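PDB 3ZHC: phytase from Citrobacter braakii, which belongs to branch 2 of the histidine phosphatase superfamily, joining a helix-flanked mixed beta sheet to a largely helical region. Local coordinates for residues Glu31-Val36 with Val355-Lys360; Gln104-Ala109 with Ser317-Ala322; Asp57-Trp62 with Val253-Ile258; Thr237-Phe242 with Arg265-Leu270. The protein carries 2 engineered substitutions. All coordinates share one frame; numbering follows the deposited sequence.

Interaction 1: Glu31-Val36 with Val355-Lys360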
# COMPACT_ATOMS: atom_id res chain seq x y z
N GLU B 31 25.28 21.57 0.76
CA GLU B 31 26.60 21.70 0.10
C GLU B 31 26.76 20.92 -1.21
O GLU B 31 27.46 21.39 -2.10
CB GLU B 31 27.72 21.30 1.09
CG GLU B 31 28.05 22.43 2.12
CD GLU B 31 29.34 22.17 2.92
OE1 GLU B 31 29.66 20.98 3.21
OE2 GLU B 31 30.03 23.17 3.26
N ARG B 32 26.12 19.74 -1.31
CA ARG B 32 26.21 18.88 -2.51
C ARG B 32 24.95 18.06 -2.74
O ARG B 32 24.27 17.69 -1.78
CB ARG B 32 27.38 17.90 -2.40
CG ARG B 32 28.71 18.49 -2.11
CD ARG B 32 29.76 17.45 -2.10
NE ARG B 32 31.06 17.98 -1.71
CZ ARG B 32 32.18 17.26 -1.61
NH1 ARG B 32 32.18 15.94 -1.88
NH2 ARG B 32 33.32 17.85 -1.24
N VAL B 33 24.65 17.78 -4.01
CA VAL B 33 23.51 16.93 -4.39
C VAL B 33 23.91 15.95 -5.50
O VAL B 33 24.64 16.30 -6.42
CB VAL B 33 22.24 17.75 -4.82
CG1 VAL B 33 21.08 16.82 -5.28
CG2 VAL B 33 21.76 18.65 -3.68
N VAL B 34 23.43 14.72 -5.39
CA VAL B 34 23.54 13.75 -6.46
C VAL B 34 22.13 13.34 -6.76
O VAL B 34 21.38 13.01 -5.85
CB VAL B 34 24.39 12.53 -6.09
CG1 VAL B 34 24.45 11.53 -7.28
CG2 VAL B 34 25.78 12.94 -5.70
N ILE B 35 21.76 13.37 -8.05
CA ILE B 35 20.46 12.94 -8.52
C ILE B 35 20.66 11.77 -9.44
O ILE B 35 21.44 11.87 -10.39
CB ILE B 35 19.71 14.06 -9.28
CG1 ILE B 35 19.42 15.24 -8.36
CG2 ILE B 35 18.39 13.53 -9.90
CD1 ILE B 35 18.77 16.47 -9.07
N VAL B 36 19.98 10.64 -9.16
CA VAL B 36 19.89 9.52 -10.09
C VAL B 36 18.47 9.60 -10.64
O VAL B 36 17.49 9.37 -9.90
CB VAL B 36 20.13 8.17 -9.44
CG1 VAL B 36 20.00 7.08 -10.47
CG2 VAL B 36 21.50 8.12 -8.82
N VAL B 355 17.11 11.54 -4.95
CA VAL B 355 17.96 12.70 -4.63
C VAL B 355 18.74 12.47 -3.34
O VAL B 355 18.14 12.24 -2.30
CB VAL B 355 17.10 14.00 -4.53
CG1 VAL B 355 17.96 15.20 -4.21
CG2 VAL B 355 16.33 14.22 -5.82
N PHE B 356 20.07 12.53 -3.42
CA PHE B 356 20.97 12.39 -2.29
C PHE B 356 21.55 13.78 -2.01
O PHE B 356 22.31 14.30 -2.82
CB PHE B 356 22.08 11.38 -2.60
CG PHE B 356 21.57 10.00 -2.93
CD1 PHE B 356 21.21 9.67 -4.25
CD2 PHE B 356 21.45 9.02 -1.95
CE1 PHE B 356 20.73 8.37 -4.58
CE2 PHE B 356 20.98 7.73 -2.26
CZ PHE B 356 20.62 7.41 -3.58
N GLU B 357 21.17 14.36 -0.86
CA GLU B 357 21.57 15.71 -0.45
C GLU B 357 22.57 15.68 0.69
O GLU B 357 22.33 15.01 1.67
CB GLU B 357 20.35 16.49 0.01
CG GLU B 357 19.34 16.82 -1.08
CD GLU B 357 17.99 17.27 -0.54
OE1 GLU B 357 17.88 17.55 0.68
OE2 GLU B 357 17.04 17.36 -1.33
N LYS B 358 23.69 16.40 0.55
CA LYS B 358 24.70 16.56 1.61
C LYS B 358 24.46 17.89 2.32
O LYS B 358 24.65 18.96 1.72
CB LYS B 358 26.11 16.49 1.07
CG LYS B 358 27.22 16.51 2.15
CD LYS B 358 28.56 16.38 1.51
CE LYS B 358 29.67 16.47 2.49
NZ LYS B 358 31.01 16.55 1.79
N TRP B 359 24.04 17.82 3.59
CA TRP B 359 23.80 18.97 4.44
C TRP B 359 24.91 19.10 5.49
O TRP B 359 25.33 18.09 6.08
CB TRP B 359 22.45 18.84 5.15
CG TRP B 359 21.30 18.92 4.26
CD1 TRP B 359 20.72 17.89 3.57
CD2 TRP B 359 20.55 20.09 3.94
NE1 TRP B 359 19.65 18.35 2.84
CE2 TRP B 359 19.52 19.70 3.04
CE3 TRP B 359 20.65 21.44 4.32
CZ2 TRP B 359 18.59 20.62 2.52
CZ3 TRP B 359 19.71 22.37 3.80
CH2 TRP B 359 18.70 21.94 2.91
N LYS B 360 25.39 20.34 5.72
CA LYS B 360 26.38 20.63 6.77
C LYS B 360 25.66 21.33 7.91
O LYS B 360 24.99 22.35 7.68
CB LYS B 360 27.52 21.52 6.26
CG LYS B 360 28.68 21.71 7.29
CD LYS B 360 29.78 22.67 6.81
CE LYS B 360 29.33 24.15 6.87
NZ LYS B 360 30.46 25.12 6.56
O HOH W 1 30.88 19.90 0.94
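R32 to I35 pair with K358 to V355 as antiparallel neighbours within the main mixed sheet, a buried strand contact at 171° between segments. V34 and F356 form a hydrogen-bonded pair, V34 N giving to F356 O and F356 N to V34 O, both at 2.8 Å. Toward the chain start the register slips: E31 N donates to K358 O at 2.9 Å, R32 N reaches the same oxygen only weakly, and K358 N returns a bond to R32 O. Valine and isoleucine, branched at CB, suit the extended backbone. V33 CG1 meets V355 CG1 at 3.7 Å, while on the other face V34 and F356 pack against helix 282-301.

R32 and K358 run side by side on that second face, and K358 NZ sits over the guanidinium centre, 3.8 Å from R32 NE. Two cations so close would presumably repel, but the guanidinium donates to the carbonyls of A299 and T302, and K358 NZ to that of L300. One water donates to E31 OE1 at 2.8 Å and accepts weak bonds from R32 NE and K358 NZ. Beyond it, E31 OE2 lies 3.9 Å from K360 NZ, a long salt bridge. With E31 and R32 both opposite K358, this is a classic beta bulge in an antiparallel pair.

Interaction 2: Gln104-Ala109 with Ser317-Ala322; sequences QVAVIA and SLLFIA
I108 rises from the sheet on the same face as L319 and I321 and meets both there, and its side chain can be followed outward. CB lies 4.4 Å from CG2 of I321, its partner in register. CG1 stands anti to the carbonyl carbon (chi1 -64°) and the chain then extends, which carries CD1 back along the neighbouring strand to L319 CD1 at 4.0 Å. The same L319 methyl also approaches A106 CB, at 4.1 Å. The small alanine suits a place where a leucine leans across, and a bound formic acid lies close to the A106 side chain.

The opposite face carries V107 and F320, which lie side by side: V107 CG1 comes to the edge of the F320 ring, 4.1 Å from CD2, and the ring is stacked with F122. At the C-terminal end of strand 105-109, the methyl groups of A109 and A322 meet.

The backbones run in the same direction, 14° apart, with bonds that alternate between the strands: A106 N to L318 O at 3.1 Å, F320 N to A106 O, I108 N to F320 O, and A322 N to I108 O at 2.8 Å. At the N-terminal end of the pair, Q104 O accepts from L318 N, with S317 N adding a weak bond. Helix 113-126 packs on the V105, V107 and A109 side, and helix 282-301 on the L319 and I321 side. Parallel strands sandwiched between helices in this way are the hallmark of an alpha/beta three-layer core, as in the histidine phosphatase fold.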
# COMPACT_ATOMS: atom_id res chain seq x y z
N GLN B 104 30.54 23.40 -11.05
CA GLN B 104 29.39 23.31 -10.11
C GLN B 104 28.36 22.27 -10.52
O GLN B 104 27.76 21.62 -9.65
CB GLN B 104 28.69 24.67 -9.97
CG GLN B 104 29.46 25.72 -9.18
CD GLN B 104 29.39 25.48 -7.67
OE1 GLN B 104 28.57 26.09 -6.98
NE2 GLN B 104 30.26 24.58 -7.15
N VAL B 105 28.15 22.11 -11.83
CA VAL B 105 27.17 21.18 -12.36
C VAL B 105 27.83 20.25 -13.36
O VAL B 105 28.58 20.70 -14.21
CB VAL B 105 25.97 21.92 -13.02
CG1 VAL B 105 24.95 20.93 -13.60
CG2 VAL B 105 25.28 22.85 -12.03
N ALA B 106 27.55 18.96 -13.21
CA ALA B 106 28.01 17.92 -14.13
C ALA B 106 26.84 16.96 -14.40
O ALA B 106 26.03 16.70 -13.51
CB ALA B 106 29.19 17.19 -13.56
N VAL B 107 26.75 16.46 -15.63
CA VAL B 107 25.70 15.50 -16.02
C VAL B 107 26.31 14.27 -16.68
O VAL B 107 27.18 14.38 -17.53
CB VAL B 107 24.66 16.15 -16.95
CG1 VAL B 107 23.64 15.10 -17.48
CG2 VAL B 107 23.95 17.27 -16.23
N ILE B 108 25.83 13.09 -16.25
CA ILE B 108 26.20 11.80 -16.83
C ILE B 108 24.93 11.14 -17.35
O ILE B 108 23.91 11.15 -16.67
CB ILE B 108 26.82 10.86 -15.80
CG1 ILE B 108 28.14 11.43 -15.26
CG2 ILE B 108 27.03 9.46 -16.40
CD1 ILE B 108 28.67 10.67 -14.08
N ALA B 109 25.01 10.57 -18.55
CA ALA B 109 23.90 9.85 -19.15
C ALA B 109 24.35 8.51 -19.69
O ALA B 109 25.52 8.35 -20.14
CB ALA B 109 23.25 10.68 -20.27
N SER B 317 28.55 20.65 -7.07
CA SER B 317 27.38 20.94 -6.23
C SER B 317 26.17 20.09 -6.61
O SER B 317 25.38 19.71 -5.75
CB SER B 317 26.99 22.43 -6.29
OG SER B 317 28.07 23.26 -5.87
N LEU B 318 26.04 19.81 -7.91
CA LEU B 318 24.96 18.99 -8.45
C LEU B 318 25.51 18.06 -9.52
O LEU B 318 26.02 18.52 -10.53
CB LEU B 318 23.86 19.88 -9.05
CG LEU B 318 22.68 19.21 -9.77
CD1 LEU B 318 21.93 18.27 -8.84
CD2 LEU B 318 21.76 20.25 -10.35
N LEU B 319 25.43 16.75 -9.26
CA LEU B 319 25.76 15.71 -10.23
C LEU B 319 24.42 15.06 -10.57
O LEU B 319 23.78 14.47 -9.70
CB LEU B 319 26.73 14.68 -9.64
CG LEU B 319 27.09 13.44 -10.48
CD1 LEU B 319 27.83 13.82 -11.75
CD2 LEU B 319 27.92 12.42 -9.67
N PHE B 320 23.98 15.19 -11.83
CA PHE B 320 22.71 14.62 -12.31
C PHE B 320 23.05 13.42 -13.17
O PHE B 320 23.82 13.55 -14.12
CB PHE B 320 21.93 15.66 -13.09
CG PHE B 320 20.61 15.17 -13.64
CD1 PHE B 320 19.45 15.26 -12.86
CD2 PHE B 320 20.52 14.63 -14.94
CE1 PHE B 320 18.21 14.80 -13.37
CE2 PHE B 320 19.27 14.17 -15.45
CZ PHE B 320 18.13 14.26 -14.67
N ILE B 321 22.49 12.26 -12.84
CA ILE B 321 22.77 11.00 -13.55
C ILE B 321 21.47 10.46 -14.17
O ILE B 321 20.53 10.13 -13.45
CB ILE B 321 23.43 9.95 -12.63
CG1 ILE B 321 24.68 10.52 -11.94
CG2 ILE B 321 23.81 8.68 -13.43
CD1 ILE B 321 25.46 9.50 -11.11
N ALA B 322 21.44 10.38 -15.51
CA ALA B 322 20.28 9.90 -16.28
C ALA B 322 20.39 8.40 -16.59
O ALA B 322 21.22 7.97 -17.41
CB ALA B 322 20.11 10.70 -17.57

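Interaction 3: Asp57-Trp62 with Val253-Ile258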
# COMPACT_ATOMS: atom_id res chain seq x y z
N ASP B 57 -8.55 -4.99 -29.66
CA ASP B 57 -8.34 -3.61 -30.12
C ASP B 57 -6.94 -3.42 -30.68
O ASP B 57 -6.11 -4.31 -30.60
CB ASP B 57 -8.64 -2.67 -28.97
CG ASP B 57 -10.08 -2.82 -28.49
OD1 ASP B 57 -10.99 -2.43 -29.24
OD2 ASP B 57 -10.31 -3.33 -27.38
N GLN B 58 -6.71 -2.25 -31.27
CA GLN B 58 -5.43 -1.86 -31.88
C GLN B 58 -4.71 -0.89 -30.97
O GLN B 58 -5.34 -0.02 -30.37
CB GLN B 58 -5.61 -1.19 -33.25
CG GLN B 58 -5.93 -2.13 -34.39
CD GLN B 58 -7.35 -2.66 -34.35
OE1 GLN B 58 -8.32 -1.88 -34.29
NE2 GLN B 58 -7.49 -3.99 -34.38
N TRP B 59 -3.38 -1.03 -30.88
CA TRP B 59 -2.57 -0.15 -30.04
C TRP B 59 -2.31 1.21 -30.72
O TRP B 59 -2.03 1.24 -31.92
CB TRP B 59 -1.23 -0.82 -29.70
CG TRP B 59 -1.41 -1.98 -28.79
CD1 TRP B 59 -1.61 -3.29 -29.14
CD2 TRP B 59 -1.39 -1.94 -27.38
NE1 TRP B 59 -1.72 -4.07 -28.01
CE2 TRP B 59 -1.59 -3.27 -26.92
CE3 TRP B 59 -1.23 -0.91 -26.44
CZ2 TRP B 59 -1.63 -3.59 -25.56
CZ3 TRP B 59 -1.27 -1.24 -25.07
CH2 TRP B 59 -1.47 -2.56 -24.65
N PRO B 60 -2.41 2.34 -29.95
CA PRO B 60 -2.02 3.64 -30.49
C PRO B 60 -0.55 3.64 -30.87
O PRO B 60 0.27 3.04 -30.15
CB PRO B 60 -2.26 4.62 -29.31
CG PRO B 60 -3.06 3.92 -28.36
CD PRO B 60 -2.94 2.45 -28.58
N GLN B 61 -0.21 4.31 -31.96
CA GLN B 61 1.16 4.36 -32.44
C GLN B 61 1.86 5.58 -31.90
O GLN B 61 1.21 6.58 -31.58
CB GLN B 61 1.20 4.38 -33.99
CG GLN B 61 0.51 3.20 -34.65
CD GLN B 61 1.06 1.88 -34.21
OE1 GLN B 61 2.24 1.61 -34.39
NE2 GLN B 61 0.21 1.04 -33.60
N TRP B 62 3.18 5.49 -31.80
CA TRP B 62 4.03 6.57 -31.31
C TRP B 62 4.92 7.00 -32.47
O TRP B 62 5.49 6.14 -33.13
CB TRP B 62 4.86 6.06 -30.15
CG TRP B 62 4.06 5.71 -28.91
CD1 TRP B 62 3.14 4.69 -28.78
CD2 TRP B 62 4.12 6.37 -27.64
NE1 TRP B 62 2.63 4.69 -27.50
CE2 TRP B 62 3.21 5.71 -26.78
CE3 TRP B 62 4.86 7.46 -27.14
CZ2 TRP B 62 3.01 6.10 -25.44
CZ3 TRP B 62 4.67 7.86 -25.81
CH2 TRP B 62 3.76 7.18 -24.97
N VAL B 253 -6.31 6.78 -23.81
CA VAL B 253 -5.42 5.93 -23.02
C VAL B 253 -6.14 4.65 -22.70
O VAL B 253 -7.24 4.68 -22.16
CB VAL B 253 -4.99 6.61 -21.70
CG1 VAL B 253 -4.08 5.69 -20.89
CG2 VAL B 253 -4.29 7.94 -21.98
N ALA B 254 -5.52 3.51 -23.06
CA ALA B 254 -6.08 2.19 -22.78
C ALA B 254 -7.54 2.03 -23.26
O ALA B 254 -8.39 1.45 -22.57
CB ALA B 254 -5.94 1.87 -21.27
N TRP B 255 -7.82 2.58 -24.46
CA TRP B 255 -9.15 2.54 -25.09
C TRP B 255 -10.27 3.15 -24.20
O TRP B 255 -11.42 2.75 -24.27
CB TRP B 255 -9.46 1.08 -25.52
CG TRP B 255 -8.33 0.48 -26.32
CD1 TRP B 255 -8.07 0.67 -27.64
CD2 TRP B 255 -7.31 -0.41 -25.83
NE1 TRP B 255 -6.95 -0.03 -28.01
CE2 TRP B 255 -6.47 -0.71 -26.92
CE3 TRP B 255 -7.02 -0.98 -24.58
CZ2 TRP B 255 -5.34 -1.56 -26.80
CZ3 TRP B 255 -5.90 -1.83 -24.45
CH2 TRP B 255 -5.08 -2.11 -25.55
N GLY B 256 -9.87 4.14 -23.37
CA GLY B 256 -10.74 4.82 -22.41
C GLY B 256 -11.31 3.97 -21.29
O GLY B 256 -12.31 4.36 -20.70
N ARG B 257 -10.67 2.84 -20.99
CA ARG B 257 -11.20 1.85 -20.00
C ARG B 257 -10.62 1.90 -18.58
O ARG B 257 -11.04 1.10 -17.74
CB ARG B 257 -11.04 0.44 -20.57
CG ARG B 257 -11.92 0.16 -21.79
CD ARG B 257 -11.41 -1.05 -22.52
NE ARG B 257 -12.05 -1.24 -23.80
CZ ARG B 257 -11.57 -2.00 -24.80
NH1 ARG B 257 -10.41 -2.68 -24.70
NH2 ARG B 257 -12.27 -2.08 -25.94
N ILE B 258 -9.68 2.81 -18.29
CA ILE B 258 -9.13 2.94 -16.91
C ILE B 258 -9.99 4.00 -16.18
O ILE B 258 -10.06 5.15 -16.62
CB ILE B 258 -7.64 3.35 -16.89
CG1 ILE B 258 -6.80 2.38 -17.71
CG2 ILE B 258 -7.13 3.41 -15.44
CD1 ILE B 258 -5.31 2.62 -17.65
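W255 has a left-handed backbone (phi 57°), and its CG stands anti to the carbonyl carbon (chi1 -50°), which sends the indole toward D57, Q58 and W59. It lies in a run of positive phi from A254 to G256 that turns W255 toward the other loop. Two backbone bonds, G256 N to V253 O and R257 N to A254 O, tie these residues into successive tight turns.

The indole is engaged in three ways. Its NE1 donates to Q58 O at 2.9 Å, with the carbonyl oxygen close to the ring plane but the donor standing above the carbonyl's own plane. D57 CB lies over one face as a CH-pi contact, 3.6 Å from the centroid of the five-membered ring. The far end of the indole turns its edge to the face of W59 in a T-shaped stack, planes 64° apart, with W255 CH2 resting 3.7 Å from W59 CH2. Tryptophan suits this place because one side chain offers an N-H, a face and a long apolar edge. W59 is itself anchored by its NE1 to M51 O.

D57 and R257 meet tip to tip. NH1 and NH2 of R257 both grip the single oxygen D57 OD2, at 2.8 and 2.7 Å, end-on and from the same side of the carboxylate plane. R257 NH1 also reaches V191 O, while W255 CB lies over the centre of the guanidinium. A salt bridge beside an edge-to-face tryptophan pair thus clasps two irregular surface loops, one following helix 49-53 and the other leading into helix 260-280.

Interaction 4: Thr237-Phe242 with Arg265-Leu270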
# COMPACT_ATOMS: atom_id res chain seq x y z
N THR B 237 5.02 -4.83 -18.89
CA THR B 237 5.18 -4.02 -20.09
C THR B 237 3.88 -3.24 -20.42
O THR B 237 3.92 -2.03 -20.60
CB THR B 237 5.61 -4.90 -21.31
OG1 THR B 237 6.90 -5.48 -21.04
CG2 THR B 237 5.67 -4.09 -22.60
N LEU B 238 2.76 -3.95 -20.47
CA LEU B 238 1.46 -3.33 -20.87
C LEU B 238 0.98 -2.23 -19.96
O LEU B 238 0.57 -1.17 -20.45
CB LEU B 238 0.36 -4.39 -21.01
CG LEU B 238 0.59 -5.49 -22.06
CD1 LEU B 238 -0.71 -6.29 -22.24
CD2 LEU B 238 1.07 -4.95 -23.41
N THR B 239 1.02 -2.48 -18.64
CA THR B 239 0.58 -1.48 -17.66
C THR B 239 1.49 -0.23 -17.70
O THR B 239 1.01 0.90 -17.50
CB THR B 239 0.49 -2.07 -16.24
OG1 THR B 239 1.73 -2.66 -15.88
CG2 THR B 239 -0.61 -3.15 -16.18
N GLU B 240 2.79 -0.42 -17.96
CA GLU B 240 3.71 0.70 -18.13
C GLU B 240 3.35 1.49 -19.39
O GLU B 240 3.40 2.72 -19.39
CB GLU B 240 5.17 0.23 -18.17
CG GLU B 240 6.23 1.32 -18.41
CD GLU B 240 6.36 2.38 -17.28
OE1 GLU B 240 5.75 2.23 -16.18
OE2 GLU B 240 7.10 3.36 -17.51
N ILE B 241 2.98 0.76 -20.46
CA ILE B 241 2.56 1.42 -21.72
C ILE B 241 1.34 2.31 -21.45
O ILE B 241 1.30 3.46 -21.90
CB ILE B 241 2.32 0.42 -22.88
CG1 ILE B 241 3.63 -0.24 -23.30
CG2 ILE B 241 1.70 1.13 -24.10
CD1 ILE B 241 3.49 -1.37 -24.31
N PHE B 242 0.37 1.81 -20.69
CA PHE B 242 -0.81 2.65 -20.35
C PHE B 242 -0.40 3.92 -19.60
O PHE B 242 -0.90 5.00 -19.91
CB PHE B 242 -1.87 1.88 -19.58
CG PHE B 242 -2.43 0.67 -20.31
CD1 PHE B 242 -2.69 0.69 -21.69
CD2 PHE B 242 -2.74 -0.50 -19.59
CE1 PHE B 242 -3.22 -0.44 -22.34
CE2 PHE B 242 -3.28 -1.63 -20.24
CZ PHE B 242 -3.51 -1.60 -21.61
N ARG B 265 -3.71 1.88 -10.01
CA ARG B 265 -2.80 1.19 -9.10
C ARG B 265 -2.95 -0.33 -9.18
O ARG B 265 -1.96 -1.02 -8.97
CB ARG B 265 -2.93 1.72 -7.66
CG ARG B 265 -2.38 3.18 -7.55
CD ARG B 265 -2.08 3.57 -6.13
NE ARG B 265 -1.45 4.88 -6.03
CZ ARG B 265 -0.13 5.14 -6.03
NH1 ARG B 265 0.80 4.16 -6.15
NH2 ARG B 265 0.27 6.41 -5.92
N ASP B 266 -4.16 -0.85 -9.47
CA ASP B 266 -4.33 -2.29 -9.80
C ASP B 266 -3.42 -2.67 -10.93
O ASP B 266 -2.73 -3.68 -10.87
CB ASP B 266 -5.76 -2.63 -10.28
CG ASP B 266 -6.76 -2.78 -9.17
OD1 ASP B 266 -6.41 -2.63 -7.98
OD2 ASP B 266 -7.95 -3.08 -9.51
N LEU B 267 -3.43 -1.85 -11.98
CA LEU B 267 -2.62 -2.09 -13.18
C LEU B 267 -1.13 -1.99 -12.87
O LEU B 267 -0.39 -2.93 -13.08
CB LEU B 267 -3.00 -1.11 -14.30
CG LEU B 267 -4.40 -1.31 -14.89
CD1 LEU B 267 -4.83 -0.12 -15.73
CD2 LEU B 267 -4.45 -2.59 -15.69
N LEU B 268 -0.71 -0.85 -12.36
CA LEU B 268 0.73 -0.64 -12.07
C LEU B 268 1.29 -1.49 -10.88
O LEU B 268 2.50 -1.57 -10.75
CB LEU B 268 1.04 0.86 -11.98
CG LEU B 268 1.19 1.36 -13.47
CD1 LEU B 268 0.55 2.66 -13.74
CD2 LEU B 268 2.70 1.32 -13.89
N SER B 269 0.43 -2.13 -10.07
CA SER B 269 0.90 -3.06 -9.02
C SER B 269 1.65 -4.24 -9.66
O SER B 269 2.57 -4.78 -9.07
CB SER B 269 -0.24 -3.58 -8.16
OG SER B 269 -0.74 -2.55 -7.33
N LEU B 270 1.22 -4.63 -10.88
CA LEU B 270 1.85 -5.72 -11.62
C LEU B 270 3.26 -5.34 -12.06
O LEU B 270 4.20 -6.12 -11.87
CB LEU B 270 0.97 -6.14 -12.81
CG LEU B 270 -0.42 -6.69 -12.41
CD1 LEU B 270 -1.34 -6.95 -13.63
CD2 LEU B 270 -0.26 -7.95 -11.55
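T239 and L267 meet where two helix segments cross at -133°, their axes 8.2 Å apart, and T239 has more of its surface buried by the contact than any other residue of the pair. Its CG2 sits 3.1 Å from L267 O, a tight fit of methyl against carbonyl, and 3.7 Å from L267 CB. OG1 takes the crowded position between the backbone N and carbonyl carbon (chi1 55°), where it bonds to S235 O one turn back, so the hydroxyl is satisfied within its own helix and CG2 is presented to the other. A short side chain suits this spot, since the CA atoms of T239 and L267 are only 5.5 Å apart.

L267 continues outward past T239, its CD2 lying 3.9 Å from T239 CG2, while its CD1 touches F242 CD2 more loosely at 4.4 Å. L268 packs on the other flank: its CD2 approaches T239 O at 4.0 Å and E240 OE1 at 3.9 Å. Here the leucine methyls meet oxygens rather than carbons. The other carboxylate oxygen of E240 forms a salt bridge with R38, and a bound formic acid lies nearby.

Helix 182-192 packs beside the pair through L188, which touches both F242 and L267. From the same helix 260-280, D266 makes a salt bridge with K117 of the second subunit, so helix 231-247 lies against a helix that also reaches the subunit interface.

In the fold
From the N terminus, residues 31-36 open the longest loop, closed at 355-360 by interaction 1, and the other three contacts lie within it. Interaction 3 begins at 57-62 and ends at 253-258. Interaction 2 starts between those segments, at 104-109, and closes at 317-322, so the two cross. Interaction 4, from 237-242 to 265-270, lies within the span of interaction 2 but also crosses interaction 3. Interactions 1 and 2 share one sheet, where strands 28-38 and 318-323 are neighbours. Interactions 3 and 4 touch through W59 and F242 on the opposite side of the chain's centre, joining surface loops to the helical region.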